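Side-chain contact in PlaB phospholipase (Legionella pneumophila, PDB 6ZTI), which probably hydrolyses phospholipids as an alpha/beta-hydrolase virulence enzyme whose activity is controlled by NAD(H)-mediated tetramerization: residues K315-Q318 against K319-K323. Numbering follows the deposited sequence.
Sequences KETQ and KNEHK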
loop_
_atom_site.group_PDB
_atom_site.type_symbol
_atom_site.label_atom_id
_atom_site.label_comp_id
_atom_site.label_asym_id
_atom_site.label_seq_id
_atom_site.Cartn_x
_atom_site.Cartn_y
_atom_site.Cartn_z
ATOM N N LYS B 315 -43.265 -14.825 7.568
ATOM C CA LYS B 315 -44.114 -13.697 7.937
ATOM C C LYS B 315 -44.407 -13.695 9.428
ATOM O O LYS B 315 -44.415 -12.638 10.068
ATOM C CB LYS B 315 -45.417 -13.747 7.139
ATOM C CG LYS B 315 -45.262 -13.209 5.728
ATOM C CD LYS B 315 -46.307 -13.772 4.784
ATOM C CE LYS B 315 -46.345 -12.988 3.479
ATOM N NZ LYS B 315 -44.981 -12.812 2.907
ATOM N N GLU B 316 -44.654 -14.873 9.995
ATOM C CA GLU B 316 -44.972 -14.979 11.414
ATOM C C GLU B 316 -43.755 -14.671 12.278
ATOM O O GLU B 316 -43.857 -13.950 13.278
ATOM C CB GLU B 316 -45.509 -16.382 11.714
ATOM C CG GLU B 316 -45.785 -16.667 13.173
ATOM C CD GLU B 316 -46.063 -18.144 13.433
ATOM O OE1 GLU B 316 -45.393 -19.004 12.818
ATOM O OE2 GLU B 316 -46.952 -18.446 14.257
ATOM N N THR B 317 -42.598 -15.226 11.920
ATOM C CA THR B 317 -41.380 -14.972 12.675
ATOM C C THR B 317 -41.079 -13.485 12.741
ATOM O O THR B 317 -40.757 -12.949 13.805
ATOM C CB THR B 317 -40.205 -15.707 12.033
ATOM O OG1 THR B 317 -40.428 -17.120 12.106
ATOM C CG2 THR B 317 -38.890 -15.347 12.740
ATOM N N GLN B 318 -41.159 -12.803 11.602
ATOM C CA GLN B 318 -40.675 -11.434 11.566
ATOM C C GLN B 318 -41.632 -10.481 12.266
ATOM O O GLN B 318 -41.190 -9.484 12.843
ATOM C CB GLN B 318 -40.397 -11.039 10.116
ATOM C CG GLN B 318 -39.217 -11.824 9.545
ATOM C CD GLN B 318 -38.721 -11.333 8.189
ATOM O OE1 GLN B 318 -39.490 -11.172 7.237
ATOM N NE2 GLN B 318 -37.414 -11.125 8.092
ATOM N N LYS B 319 -42.932 -10.783 12.281
ATOM C CA LYS B 319 -43.839 -9.986 13.104
ATOM C C LYS B 319 -43.572 -10.210 14.592
ATOM O O LYS B 319 -43.479 -9.246 15.365
ATOM C CB LYS B 319 -45.295 -10.315 12.759
ATOM C CG LYS B 319 -45.677 -9.908 11.355
ATOM C CD LYS B 319 -46.076 -8.442 11.287
ATOM C CE LYS B 319 -46.688 -8.098 9.932
ATOM N NZ LYS B 319 -47.853 -8.982 9.594
ATOM N N ASN B 320 -43.397 -11.472 14.998
ATOM C CA ASN B 320 -43.241 -11.792 16.416
ATOM C C ASN B 320 -41.929 -11.270 16.987
ATOM O O ASN B 320 -41.859 -10.961 18.180
ATOM C CB ASN B 320 -43.313 -13.306 16.634
ATOM C CG ASN B 320 -44.725 -13.853 16.520
ATOM O OD1 ASN B 320 -45.698 -13.105 16.523
ATOM N ND2 ASN B 320 -44.840 -15.173 16.434
ATOM N N GLU B 321 -40.883 -11.186 16.170
ATOM C CA GLU B 321 -39.562 -10.773 16.618
ATOM C C GLU B 321 -39.290 -9.304 16.342
ATOM O O GLU B 321 -38.172 -8.830 16.590
ATOM C CB GLU B 321 -38.501 -11.651 15.946
ATOM C CG GLU B 321 -38.708 -13.142 16.271
ATOM C CD GLU B 321 -37.551 -14.028 15.835
ATOM O OE1 GLU B 321 -36.722 -13.575 15.016
ATOM O OE2 GLU B 321 -37.476 -15.179 16.324
ATOM N N HIS B 322 -40.297 -8.578 15.859
ATOM C CA HIS B 322 -40.124 -7.173 15.517
ATOM C C HIS B 322 -39.602 -6.363 16.696
ATOM O O HIS B 322 -38.802 -5.438 16.514
ATOM C CB HIS B 322 -41.454 -6.619 15.039
ATOM C CG HIS B 322 -41.449 -5.148 14.804
ATOM N ND1 HIS B 322 -42.343 -4.300 15.417
ATOM C CD2 HIS B 322 -40.672 -4.372 14.015
ATOM C CE1 HIS B 322 -42.116 -3.062 15.016
ATOM N NE2 HIS B 322 -41.110 -3.079 14.165
ATOM N N LYS B 323 -40.074 -6.662 17.905
ATOM C CA LYS B 323 -39.626 -5.977 19.112
ATOM C C LYS B 323 -39.137 -7.006 20.118
ATOM O O LYS B 323 -39.810 -8.009 20.367
ATOM C CB LYS B 323 -40.739 -5.134 19.742
ATOM C CG LYS B 323 -41.025 -3.855 18.996
ATOM C CD LYS B 323 -41.960 -2.966 19.811
ATOM C CE LYS B 323 -42.949 -2.196 18.937
ATOM N NZ LYS B 323 -42.481 -0.814 18.605
#
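Thr317 and Glu321 meet in the last turn of helix 300-320, where three successive i to i+4 backbone hydrogen bonds run from Lys319 N to Lys315 O, Asn320 N to Glu316 O and Glu321 N to Thr317 O. The third is short, 3.0 Å between Glu321 N and Thr317 O, but more bent than the others, with an N-H...O angle of 143°, and the backbone of Glu321 is the first to depart from helical angles. The side chains of Thr317 and Glu321 lie side by side, pointing the same way. OG1 of Thr317 lies beside the backbone N (chi1 -64°), which puts the CG2 methyl opposite that N, 3.6 Å from Glu321 OE1, while OG1 hydrogen-bonds Ile313 O and Val260 O. Threonine suits this buried place because its hydroxyl can satisfy backbone carbonyls as its methyl packs on a neighbour. Glu321 CG also rests 3.2 Å from Thr317 O, and its extended chain carries OE2 to a hydrogen bond with Gly263 N, OE1 adding a weak one from Gln198 NE2. The Gln318 amide is buried, and NE2 is satisfied by offering N-H groups to both Asn450 OD1 and Gln198 OE1. On the exposed face Glu316 and Asn320 cross at a slant, Asn320 ND2 standing 3.7 Å from Glu316 CG and the carboxylate and amide planes 46° apart. Lys319 CG leans over the helix surface 3.3 Å from Lys315 O; a long flexible lysine fits this exposed surface, where aliphatic carbons can lie on the backbone and the amine points away. Beyond, an i to i+3 hydrogen bond from His322 N to Lys319 O closes the turn after the helix, and the His322 backbone hydrogen-bonds Thr337. Together these features mark a helix C-terminus that unwinds directly into the two-stranded antiparallel hairpin of 323-327 and 332-336.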